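PDB 5FLW: Exo-beta-1,3-galactanase from Bifidobacterium bifidum, which probably hydrolyses beta-1,3-galactan chains from the non-reducing end, releasing galactose, as a family 43 glycoside hydrolase. Local coordinates for residues 283-287 and 288-292; 230-233 and 234-238; 182-185 and 186-190. One frame throughout, in Å; residues are numbered along the deposited sequence.

Interaction 1: residues 283-287 and 288-292; sequences ISIAD and GVASL
Strand 283-286 doubles back into strand 289-291 as a tight antiparallel hairpin, the two short axes 4.7 Å apart at 171°, with a type I' turn from Ala286 to Val289 closing it; the hairpin ends the fifth four-stranded sheet of the five-bladed beta-propeller. Ser284 and Ser291 form one hydrogen-bonded pair, Ser284 N to Ser291 O at 3.0 Å and Ser291 N to Ser284 O at 2.8 Å. Nearer the turn, Ala286 and Val289 are joined the same way; Val289 N, 3.0 Å from Ala286 O, lies 49° out of that carbonyl plane, a slant that goes with the sharp reversal. Gly288 takes the second corner with a positive phi that favours glycine, and its N is bound by Tyr201 OH from strand 199-205 of the fourth blade.

The buried face is apolar. Leu292 CD1 rests on Ile283 CB at 3.9 Å, and Ile285 CG1 faces the methyl of Ala290 at 4.3 Å; both of the latter residues touch Phe203. CG1 of Ile283 stands anti to the backbone N (chi1 -173°), which lays it against the carbonyl of Ser291. The other face carries Ser284, Ala286, Val289 and Ser291, and here a water spans the strands, 2.8 Å from Ser284 OG and donating to Val289 O at 3.2 Å. The chemistry implies a two-sided hairpin: main-chain bonds set the pairing, hydrocarbon seals one face, and the opposite face is bridged by water.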
loop_
_atom_site.group_PDB
_atom_site.type_symbol
_atom_site.label_atom_id
_atom_site.label_comp_id
_atom_site.label_asym_id
_atom_site.label_seq_id
_atom_site.Cartn_x
_atom_site.Cartn_y
_atom_site.Cartn_z
ATOM N N ILE A 283 -6.037 -7.745 -12.494
ATOM C CA ILE A 283 -4.737 -7.629 -13.144
ATOM C C ILE A 283 -4.241 -9.037 -13.452
ATOM O O ILE A 283 -4.345 -9.935 -12.610
ATOM C CB ILE A 283 -3.741 -6.787 -12.312
ATOM C CG1 ILE A 283 -2.444 -6.525 -13.101
ATOM C CG2 ILE A 283 -3.442 -7.440 -10.979
ATOM C CD1 ILE A 283 -1.498 -5.523 -12.468
ATOM N N SER A 284 -3.781 -9.246 -14.679
ATOM C CA SER A 284 -3.324 -10.556 -15.113
ATOM C C SER A 284 -1.827 -10.709 -14.818
ATOM O O SER A 284 -1.025 -9.825 -15.150
ATOM C CB SER A 284 -3.638 -10.747 -16.596
ATOM O OG SER A 284 -2.731 -11.662 -17.159
ATOM N N ILE A 285 -1.461 -11.823 -14.172
ATOM C CA ILE A 285 -0.092 -12.086 -13.722
ATOM C C ILE A 285 0.243 -13.540 -14.013
ATOM O O ILE A 285 -0.398 -14.444 -13.467
ATOM C CB ILE A 285 0.076 -11.768 -12.221
ATOM C CG1 ILE A 285 -0.249 -10.282 -11.960
ATOM C CG2 ILE A 285 1.440 -12.209 -11.703
ATOM C CD1 ILE A 285 -0.051 -9.864 -10.562
ATOM N N ALA A 286 1.219 -13.769 -14.895
ATOM C CA ALA A 286 1.609 -15.118 -15.288
ATOM C C ALA A 286 2.960 -15.056 -15.985
ATOM O O ALA A 286 3.178 -14.169 -16.825
ATOM C CB ALA A 286 0.551 -15.739 -16.213
ATOM N N ASP A 287 3.879 -15.961 -15.598
ATOM C CA ASP A 287 5.155 -16.187 -16.304
ATOM C C ASP A 287 6.004 -14.921 -16.433
ATOM O O ASP A 287 6.603 -14.661 -17.476
ATOM C CB ASP A 287 4.957 -16.857 -17.671
ATOM C CG ASP A 287 4.025 -18.049 -17.603
ATOM O OD1 ASP A 287 4.287 -18.955 -16.777
ATOM O OD2 ASP A 287 3.036 -18.078 -18.369
ATOM N N GLY A 288 6.057 -14.126 -15.367
ATOM C CA GLY A 288 6.876 -12.935 -15.369
ATOM C C GLY A 288 6.253 -11.746 -16.044
ATOM O O GLY A 288 6.898 -10.690 -16.133
ATOM N N VAL A 289 5.014 -11.864 -16.500
ATOM C CA VAL A 289 4.339 -10.786 -17.198
ATOM C C VAL A 289 3.139 -10.347 -16.365
ATOM O O VAL A 289 2.342 -11.182 -15.923
ATOM C CB VAL A 289 3.923 -11.202 -18.617
ATOM C CG1 VAL A 289 3.186 -10.055 -19.292
ATOM C CG2 VAL A 289 5.139 -11.587 -19.391
ATOM N N ALA A 290 3.032 -9.045 -16.133
ATOM C CA ALA A 290 1.882 -8.447 -15.469
ATOM C C ALA A 290 1.192 -7.505 -16.453
ATOM O O ALA A 290 1.861 -6.741 -17.161
ATOM C CB ALA A 290 2.294 -7.673 -14.206
ATOM N N SER A 291 -0.141 -7.556 -16.508
ATOM C CA SER A 291 -0.856 -6.812 -17.542
ATOM C C SER A 291 -2.195 -6.287 -17.035
ATOM O O SER A 291 -3.019 -7.041 -16.508
ATOM C CB SER A 291 -1.062 -7.689 -18.790
ATOM O OG SER A 291 -2.002 -7.069 -19.632
ATOM N N LEU A 292 -2.430 -4.998 -17.231
ATOM C CA LEU A 292 -3.644 -4.350 -16.746
ATOM C C LEU A 292 -4.378 -3.767 -17.944
ATOM O O LEU A 292 -3.805 -2.953 -18.676
ATOM C CB LEU A 292 -3.287 -3.251 -15.735
ATOM C CG LEU A 292 -4.405 -2.560 -14.979
ATOM C CD1 LEU A 292 -5.090 -3.542 -14.000
ATOM C CD2 LEU A 292 -3.870 -1.291 -14.244
HETATM O O HOH W 1 -0.082 -11.500 -17.972
#

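Interaction 2: residues 230-233 and 234-238; sequences WKLF and APEGA. Unlike the reference sequence in segment 234-238: Glu236 (reference Lys).
Leu232 and Glu236 meet where the chain leaves strand 231-232, the outermost strand of the propeller's fourth sheet, and the leucine makes the close part of the contact through a single methyl. Its CD2 lies 3.6 Å from Glu236 CA and 3.7 Å from Ala234 O, so it fits into the bend made by the loop backbone. A first torsion of -94°, well off the usual staggered value, carries the branch to this spot. Phe233 turns its ring the other way: CG sits between the backbone N and the carbonyl carbon (chi1 54°), and the ring goes into the interior, edge-to-face with Phe203.

The outer side is much looser. Glu236, where the reference sequence has lysine, comes nearest with its side-chain CB, 4.0 Å from Leu232 CD2, while the rest of its chain runs out extended into an exposed position. Pro235 and Gly237 are exposed as well, and belong to a type II turn from Pro235 to Ala238, closed by Ala238 N to Pro235 O at 3.0 Å. Gly237 takes the positive-phi corner, and its N is bound by Asp214 OD2. The loop leads on to helix 239-242, where Pro235 touches Tyr241. No hydrogen bond or salt bridge joins residues 230-233 to 234-238. Across the contact, therefore, cohesion is purely van der Waals, and the polar bonds that help shape the loop include the turn's own and that to Asp214.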
loop_
_atom_site.group_PDB
_atom_site.type_symbol
_atom_site.label_atom_id
_atom_site.label_comp_id
_atom_site.label_asym_id
_atom_site.label_seq_id
_atom_site.Cartn_x
_atom_site.Cartn_y
_atom_site.Cartn_z
ATOM N N TRP A 230 12.629 -2.685 -15.185
ATOM C CA TRP A 230 11.292 -2.238 -14.821
ATOM C C TRP A 230 10.499 -1.987 -16.103
ATOM O O TRP A 230 10.936 -1.235 -16.968
ATOM C CB TRP A 230 11.356 -0.989 -13.942
ATOM C CG TRP A 230 11.906 -1.285 -12.579
ATOM C CD1 TRP A 230 13.218 -1.459 -12.245
ATOM C CD2 TRP A 230 11.160 -1.469 -11.372
ATOM N NE1 TRP A 230 13.332 -1.733 -10.909
ATOM C CE2 TRP A 230 12.084 -1.743 -10.348
ATOM C CE3 TRP A 230 9.800 -1.422 -11.057
ATOM C CZ2 TRP A 230 11.690 -1.970 -9.031
ATOM C CZ3 TRP A 230 9.414 -1.648 -9.753
ATOM C CH2 TRP A 230 10.354 -1.918 -8.757
ATOM N N LYS A 231 9.337 -2.470 -16.269
ATOM C CA LYS A 231 8.454 -2.527 -17.426
ATOM C C LYS A 231 7.055 -2.027 -17.118
ATOM O O LYS A 231 6.609 -2.039 -15.980
ATOM C CB LYS A 231 8.332 -3.964 -17.928
ATOM C CG LYS A 231 9.600 -4.549 -18.515
ATOM C CD LYS A 231 9.370 -5.981 -18.957
ATOM C CE LYS A 231 10.625 -6.576 -19.570
ATOM N NZ LYS A 231 10.410 -7.987 -19.982
ATOM N N LEU A 232 6.408 -1.468 -18.012
ATOM C CA LEU A 232 5.051 -1.004 -17.819
ATOM C C LEU A 232 4.104 -2.189 -17.751
ATOM O O LEU A 232 4.292 -3.170 -18.458
ATOM C CB LEU A 232 4.629 -0.164 -19.032
ATOM C CG LEU A 232 4.760 1.359 -19.062
ATOM C CD1 LEU A 232 6.214 1.783 -19.098
ATOM C CD2 LEU A 232 4.017 1.938 -20.258
ATOM N N PHE A 233 3.087 -2.108 -16.902
ATOM C CA PHE A 233 2.036 -3.133 -16.879
ATOM C C PHE A 233 0.693 -2.715 -17.482
ATOM O O PHE A 233 -0.134 -3.590 -17.769
ATOM C CB PHE A 233 1.830 -3.762 -15.482
ATOM C CG PHE A 233 1.575 -2.770 -14.374
ATOM C CD1 PHE A 233 2.630 -2.174 -13.683
ATOM C CD2 PHE A 233 0.273 -2.441 -14.015
ATOM C CE1 PHE A 233 2.395 -1.249 -12.655
ATOM C CE2 PHE A 233 0.018 -1.505 -12.975
ATOM C CZ PHE A 233 1.086 -0.921 -12.303
ATOM N N ALA A 234 0.443 -1.420 -17.650
ATOM C CA ALA A 234 -0.697 -0.880 -18.379
ATOM C C ALA A 234 -0.235 -0.275 -19.710
ATOM O O ALA A 234 0.965 -0.078 -19.934
ATOM C CB ALA A 234 -1.384 0.193 -17.527
ATOM N N PRO A 235 -1.167 0.038 -20.620
ATOM C CA PRO A 235 -0.742 0.547 -21.935
ATOM C C PRO A 235 0.039 1.849 -21.809
ATOM O O PRO A 235 -0.185 2.675 -20.912
ATOM C CB PRO A 235 -2.061 0.740 -22.685
ATOM C CG PRO A 235 -3.035 -0.142 -22.001
ATOM C CD PRO A 235 -2.618 -0.267 -20.579
ATOM N N GLU A 236 1.000 2.001 -22.705
ATOM C CA GLU A 236 1.790 3.217 -22.744
ATOM C C GLU A 236 0.901 4.429 -22.964
ATOM O O GLU A 236 0.071 4.449 -23.880
ATOM C CB GLU A 236 2.834 3.105 -23.854
ATOM C CG GLU A 236 3.779 4.282 -23.962
ATOM C CD GLU A 236 4.888 4.044 -24.970
ATOM O OE1 GLU A 236 4.636 3.342 -25.999
ATOM O OE2 GLU A 236 6.000 4.617 -24.753
ATOM N N GLY A 237 1.086 5.445 -22.118
ATOM C CA GLY A 237 0.292 6.637 -22.195
ATOM C C GLY A 237 -1.026 6.565 -21.463
ATOM O O GLY A 237 -1.683 7.604 -21.317
ATOM N N ALA A 238 -1.443 5.380 -20.993
ATOM C CA ALA A 238 -2.682 5.282 -20.223
ATOM C C ALA A 238 -2.532 5.836 -18.809
ATOM O O ALA A 238 -3.538 5.954 -18.101
ATOM C CB ALA A 238 -3.186 3.842 -20.122
#

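Interaction 3: residues 182-185 and 186-190; sequences TDYP and YGLES
The loop that carries the chain from the third blade of the five-bladed beta-propeller to the fourth, between strands 172-179 and 191-196, folds around a T-shaped aromatic pair formed by Tyr184 and Tyr186. The edge of the Tyr186 ring is directed at the face of Tyr184, with centroids 5.8 Å apart and planes at 79°; Tyr186 CD2 stands 4.2 Å above the Tyr184 plane, displaced toward the rim. Between them in sequence, Pro185 packs on Tyr186 in a CH-pi contact, its CB 4.0 Å from the ring centroid and 19° off the normal. This is possible because Tyr186 CG lies beside its own backbone N (chi1 -52°), swinging the ring back over the proline. The pyrrolidine also touches the rim, Pro185 CD to Tyr186 CD2 at 3.8 Å.

Tyr184 is anchored at its hydroxyl, which is hydrogen-bonded to the backbone N of Leu207, fixing the far end of the ring. Arg180 NE separately holds the carbonyl of Pro185 at the bend. Closer to the root of the ring, Tyr184 CD2 comes within 3.3 Å of the carbonyl oxygen of Tyr186. The side chain of Leu188 lies roughly perpendicular to that of Tyr184. The last touch is between methyl and ring: Leu188 CD2 lies 3.9 Å from Tyr184 CE2.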
loop_
_atom_site.group_PDB
_atom_site.type_symbol
_atom_site.label_atom_id
_atom_site.label_comp_id
_atom_site.label_asym_id
_atom_site.label_seq_id
_atom_site.Cartn_x
_atom_site.Cartn_y
_atom_site.Cartn_z
ATOM N N THR A 182 14.810 1.330 -13.700
ATOM C CA THR A 182 15.692 1.310 -14.861
ATOM C C THR A 182 15.836 2.711 -15.455
ATOM O O THR A 182 14.836 3.385 -15.741
ATOM C CB THR A 182 15.107 0.349 -15.911
ATOM O OG1 THR A 182 14.822 -0.927 -15.312
ATOM C CG2 THR A 182 16.109 0.174 -17.078
ATOM N N ASP A 183 17.085 3.143 -15.654
ATOM C CA ASP A 183 17.363 4.453 -16.240
ATOM C C ASP A 183 16.660 5.572 -15.468
ATOM O O ASP A 183 16.156 6.535 -16.055
ATOM C CB ASP A 183 16.964 4.510 -17.720
ATOM C CG ASP A 183 17.656 3.445 -18.574
ATOM O OD1 ASP A 183 18.864 3.163 -18.353
ATOM O OD2 ASP A 183 16.984 2.912 -19.490
ATOM N N TYR A 184 16.599 5.441 -14.135
ATOM C CA TYR A 184 15.865 6.402 -13.301
ATOM C C TYR A 184 16.752 6.672 -12.096
ATOM O O TYR A 184 17.443 5.754 -11.626
ATOM C CB TYR A 184 14.528 5.808 -12.824
ATOM C CG TYR A 184 13.419 6.805 -12.503
ATOM C CD1 TYR A 184 13.055 7.805 -13.416
ATOM C CD2 TYR A 184 12.679 6.697 -11.316
ATOM C CE1 TYR A 184 12.001 8.703 -13.138
ATOM C CE2 TYR A 184 11.626 7.581 -11.025
ATOM C CZ TYR A 184 11.293 8.582 -11.935
ATOM O OH TYR A 184 10.260 9.452 -11.635
ATOM N N PRO A 185 16.778 7.915 -11.597
ATOM C CA PRO A 185 17.636 8.248 -10.449
ATOM C C PRO A 185 17.053 7.842 -9.105
ATOM O O PRO A 185 17.698 8.088 -8.075
ATOM C CB PRO A 185 17.761 9.786 -10.533
ATOM C CG PRO A 185 17.074 10.209 -11.803
ATOM C CD PRO A 185 16.085 9.108 -12.116
ATOM N N TYR A 186 15.860 7.236 -9.090
ATOM C CA TYR A 186 15.147 6.962 -7.854
ATOM C C TYR A 186 14.510 5.589 -7.926
ATOM O O TYR A 186 14.335 5.015 -9.007
ATOM C CB TYR A 186 13.993 7.963 -7.665
ATOM C CG TYR A 186 14.440 9.384 -7.788
ATOM C CD1 TYR A 186 15.131 9.984 -6.741
ATOM C CD2 TYR A 186 14.204 10.122 -8.961
ATOM C CE1 TYR A 186 15.574 11.285 -6.832
ATOM C CE2 TYR A 186 14.647 11.437 -9.068
ATOM C CZ TYR A 186 15.331 12.011 -7.985
ATOM O OH TYR A 186 15.785 13.312 -8.032
ATOM N N GLY A 187 14.110 5.091 -6.758
ATOM C CA GLY A 187 13.162 4.004 -6.723
ATOM C C GLY A 187 11.774 4.521 -7.069
ATOM O O GLY A 187 11.528 5.725 -7.163
ATOM N N LEU A 188 10.846 3.598 -7.240
ATOM C CA LEU A 188 9.477 3.970 -7.531
ATOM C C LEU A 188 8.744 4.037 -6.197
ATOM O O LEU A 188 9.096 3.325 -5.259
ATOM C CB LEU A 188 8.827 2.936 -8.450
ATOM C CG LEU A 188 9.444 2.785 -9.844
ATOM C CD1 LEU A 188 8.513 2.011 -10.761
ATOM C CD2 LEU A 188 9.776 4.146 -10.434
ATOM N N GLU A 189 7.748 4.900 -6.242
ATOM C CA GLU A 189 7.095 4.976 -4.939
ATOM C C GLU A 189 5.861 4.073 -4.854
ATOM O O GLU A 189 5.651 3.239 -5.728
ATOM C CB GLU A 189 6.834 6.414 -4.485
ATOM C CG GLU A 189 5.895 7.209 -5.358
ATOM C CD GLU A 189 5.779 8.658 -4.916
ATOM O OE1 GLU A 189 6.138 8.984 -3.766
ATOM O OE2 GLU A 189 5.313 9.470 -5.724
ATOM N N SER A 190 4.912 4.225 -3.822
ATOM C CA SER A 190 3.716 3.397 -3.624
ATOM C C SER A 190 3.995 1.928 -3.955
ATOM O O SER A 190 3.340 1.343 -4.806
ATOM C CB SER A 190 2.501 3.940 -4.393
ATOM O OG SER A 190 2.648 3.830 -5.796
#

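Overall arrangement
Along the chain the order is interaction 3, interaction 2, interaction 1, following the propeller from the entry to its fourth blade to the outer edge of its fifth. Interaction 3 leads into strand 191-196, the first of the fourth blade; interaction 2 leaves strand 231-232, the last; interaction 1 is the final hairpin of the fifth. Centres of interactions 3 and 2 are about 15 Å apart, joined by a probable hydrogen bond between Thr182 OG1 and Trp230 N and by Leu188 packing on the indole. Interactions 2 and 1, about 12 Å apart, meet where Leu292 N probably bonds Phe233 O. Interactions 1 and 3 do not touch, so residues 230-238, in contact with both, link the entry of the fourth blade to the edge of the fifth.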